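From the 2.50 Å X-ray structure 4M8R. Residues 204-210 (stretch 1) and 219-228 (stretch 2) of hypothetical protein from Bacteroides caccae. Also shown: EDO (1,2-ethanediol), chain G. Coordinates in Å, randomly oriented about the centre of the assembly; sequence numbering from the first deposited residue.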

# COMPACT_ATOMS: atom_id res chain seq x y z
N GLY A 204 -12.50 -0.93 12.02
CA GLY A 204 -11.77 -0.41 10.88
C GLY A 204 -12.31 -0.98 9.59
O GLY A 204 -12.71 -0.24 8.69
N ASN A 205 -12.33 -2.31 9.49
CA ASN A 205 -12.82 -2.97 8.28
C ASN A 205 -13.51 -4.31 8.55
O ASN A 205 -13.47 -5.22 7.72
CB ASN A 205 -11.67 -3.13 7.28
CG ASN A 205 -12.13 -2.97 5.84
OD1 ASN A 205 -12.60 -1.89 5.45
ND2 ASN A 205 -12.02 -4.03 5.05
N ASP A 206 -14.15 -4.42 9.71
CA ASP A 206 -14.85 -5.65 10.09
C ASP A 206 -16.05 -5.32 10.96
O ASP A 206 -16.05 -4.32 11.67
CB ASP A 206 -13.92 -6.60 10.86
CG ASP A 206 -12.73 -7.07 10.02
OD1 ASP A 206 -11.70 -6.37 9.99
OD2 ASP A 206 -12.83 -8.16 9.40
N ILE A 207 -17.08 -6.16 10.88
CA ILE A 207 -18.21 -6.09 11.79
C ILE A 207 -18.07 -7.27 12.74
O ILE A 207 -17.96 -8.42 12.30
CB ILE A 207 -19.57 -6.24 11.09
CG1 ILE A 207 -19.71 -5.26 9.92
CG2 ILE A 207 -20.70 -6.04 12.09
CD1 ILE A 207 -19.73 -3.80 10.30
N ALA A 208 -18.07 -6.98 14.04
CA ALA A 208 -17.99 -8.02 15.05
C ALA A 208 -19.36 -8.25 15.66
O ALA A 208 -20.29 -7.48 15.42
CB ALA A 208 -16.99 -7.64 16.13
N ALA A 209 -19.49 -9.31 16.44
CA ALA A 209 -20.72 -9.56 17.18
C ALA A 209 -20.41 -10.29 18.48
O ALA A 209 -19.53 -11.14 18.52
CB ALA A 209 -21.70 -10.36 16.34
N ILE A 210 -21.13 -9.93 19.54
CA ILE A 210 -21.02 -10.63 20.81
C ILE A 210 -22.12 -11.69 20.81
O ILE A 210 -23.30 -11.37 20.73
CB ILE A 210 -21.17 -9.66 22.00
CG1 ILE A 210 -20.06 -8.60 21.94
CG2 ILE A 210 -21.09 -10.42 23.31
CD1 ILE A 210 -20.30 -7.39 22.83
N LEU A 219 -16.61 -12.93 21.53
CA LEU A 219 -16.57 -11.95 20.46
C LEU A 219 -16.28 -12.66 19.14
O LEU A 219 -15.34 -13.45 19.05
CB LEU A 219 -15.49 -10.91 20.75
CG LEU A 219 -15.38 -9.74 19.78
CD1 LEU A 219 -16.66 -8.91 19.80
CD2 LEU A 219 -14.18 -8.88 20.15
N TYR A 220 -17.09 -12.38 18.12
CA TYR A 220 -17.00 -13.04 16.82
C TYR A 220 -16.80 -12.02 15.71
O TYR A 220 -17.25 -10.89 15.81
CB TYR A 220 -18.30 -13.77 16.50
CG TYR A 220 -18.53 -15.08 17.23
CD1 TYR A 220 -18.89 -15.09 18.57
CD2 TYR A 220 -18.45 -16.29 16.56
CE1 TYR A 220 -19.12 -16.28 19.24
CE2 TYR A 220 -18.68 -17.49 17.21
CZ TYR A 220 -19.02 -17.48 18.54
OH TYR A 220 -19.24 -18.67 19.18
N ASN A 221 -16.14 -12.46 14.64
CA ASN A 221 -16.13 -11.72 13.39
C ASN A 221 -17.20 -12.30 12.49
O ASN A 221 -17.12 -13.46 12.10
CB ASN A 221 -14.77 -11.83 12.71
CG ASN A 221 -14.68 -10.98 11.46
OD1 ASN A 221 -15.62 -10.91 10.67
ND2 ASN A 221 -13.55 -10.32 11.29
N VAL A 222 -18.20 -11.50 12.15
CA VAL A 222 -19.34 -11.99 11.37
C VAL A 222 -19.41 -11.38 9.99
O VAL A 222 -20.38 -11.61 9.28
CB VAL A 222 -20.68 -11.76 12.12
CG1 VAL A 222 -20.67 -12.52 13.42
CG2 VAL A 222 -20.96 -10.29 12.36
N SER A 223 -18.41 -10.60 9.61
CA SER A 223 -18.38 -10.01 8.27
C SER A 223 -17.35 -10.68 7.34
O SER A 223 -17.34 -10.41 6.14
CB SER A 223 -18.11 -8.51 8.36
OG SER A 223 -16.84 -8.24 8.91
N ALA A 224 -16.51 -11.56 7.89
CA ALA A 224 -15.47 -12.23 7.09
C ALA A 224 -16.00 -12.94 5.83
O ALA A 224 -15.31 -12.98 4.81
CB ALA A 224 -14.71 -13.22 7.95
N GLY A 225 -17.22 -13.48 5.89
CA GLY A 225 -17.87 -14.10 4.73
C GLY A 225 -18.22 -13.13 3.61
O GLY A 225 -18.33 -13.52 2.45
N LEU A 226 -18.39 -11.85 3.94
CA LEU A 226 -18.65 -10.82 2.94
C LEU A 226 -17.37 -10.32 2.28
O LEU A 226 -17.37 -9.95 1.11
CB LEU A 226 -19.36 -9.63 3.57
CG LEU A 226 -20.72 -9.91 4.22
CD1 LEU A 226 -21.23 -8.64 4.88
CD2 LEU A 226 -21.71 -10.43 3.20
N GLU A 227 -16.27 -10.29 3.03
CA GLU A 227 -15.01 -9.70 2.54
C GLU A 227 -14.15 -10.76 1.83
O GLU A 227 -12.95 -10.85 2.07
CB GLU A 227 -14.24 -9.04 3.70
CG GLU A 227 -14.85 -7.73 4.18
CD GLU A 227 -14.65 -6.60 3.18
OE1 GLU A 227 -13.53 -6.03 3.15
OE2 GLU A 227 -15.60 -6.26 2.44
N GLN A 228 -14.77 -11.52 0.94
CA GLN A 228 -14.18 -12.78 0.49
C GLN A 228 -14.83 -13.24 -0.84
O GLN A 228 -16.05 -13.23 -0.98
CB GLN A 228 -14.35 -13.79 1.64
CG GLN A 228 -14.18 -15.25 1.33
CD GLN A 228 -15.40 -15.90 0.70
OE1 GLN A 228 -15.28 -16.58 -0.31
NE2 GLN A 228 -16.59 -15.69 1.28
C1 EDO G . -19.22 -7.53 -0.50
O1 EDO G . -17.83 -7.38 -0.83
C2 EDO G . -19.75 -8.86 -1.01
O2 EDO G . -21.08 -9.02 -0.52
O HOH W 1 -14.64 -8.64 7.47

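The two stretches form a short antiparallel strand pairing, extended at one end by a cluster of polar side chains around Asn221 and Ser223. Strand 208-210 runs against strand 219-221 with an angle of 149° between their directions, and the contact buries 525 Å² in all.

The centre of the pairing is Ala209 opposite Tyr220. Ala209 N donates to Tyr220 O at 2.8 Å, and Tyr220 N donates to Ala209 O, also at 2.8 Å. This is a closed backbone ring, and it uses main-chain atoms alone. The next rung follows where stretch 2 leaves its strand: Val222 N donates to Ile207 O at 3.1 Å. Between these rungs, Ala208 pairs with Asn221, their CA atoms 4.5 Å apart. Ala208 CA also lies 3.1 Å from Tyr220 O, a CA-H...O contact typical of close antiparallel strands.

Side chains alternate across the sheet. Ala208, Ile210, Leu219 and Asn221 lie on one face; Ala209 and Tyr220 lie on the other. On the first face, Leu219 has chi1 t and chi2 p, and its end comes nearer to stretch 1. Its CD1 is 3.9 Å from Ala208 CB and 4.0 Å from Ile210 CG1, so one methyl group touches both neighbours. On the face with Ala209, Ala209 CB packs 3.8 Å from Val222 CG1. Val222 also approaches Ile207, with their CG2 atoms 4.3 Å apart. These residues are buried, and their aliphatic side chains suit a dry setting. The Tyr220 ring has Ala209 O at its edge, near the ring plane.

At this end, where Ile207 meets Val222, side chains add to the backbone bonds. The CA-to-CB bond of Ser223 points toward stretch 1, and its chi1 is p. Its OG accepts a hydrogen bond from Ile207 N at 2.9 Å, nearly straight at 172°. The short hydroxyl side chain thus serves a backbone NH just before the strand of stretch 1.

Asn221 uses both ends of its amide. Its ND2 donates to Asp206 OD2 at 3.0 Å, tying the stretches together. Its OD1 accepts from Ser223 N and from Ala224 N, each at 3.0 Å, and so steadies the turn after the strand. An amide suits this buried place because it can donate and accept at once. Asp206, with chi1 m, supplies the carboxylate. Water 1 donates to Asp206 OD2 at 2.7 Å and is hydrogen-bonded to Ser223 OG at 2.7 Å, so it bridges the two stretches.

Backbone bonds also hold the turn. Leu226 N donates to Ser223 O at 2.8 Å, and Glu227 N donates to the same Ser223 O at 3.3 Å. The chain thereby curls back, and the CA-to-CB bond of the exposed Glu227 points toward stretch 1. Glu227 OE1 lies 3.1 Å from Asn205 ND2.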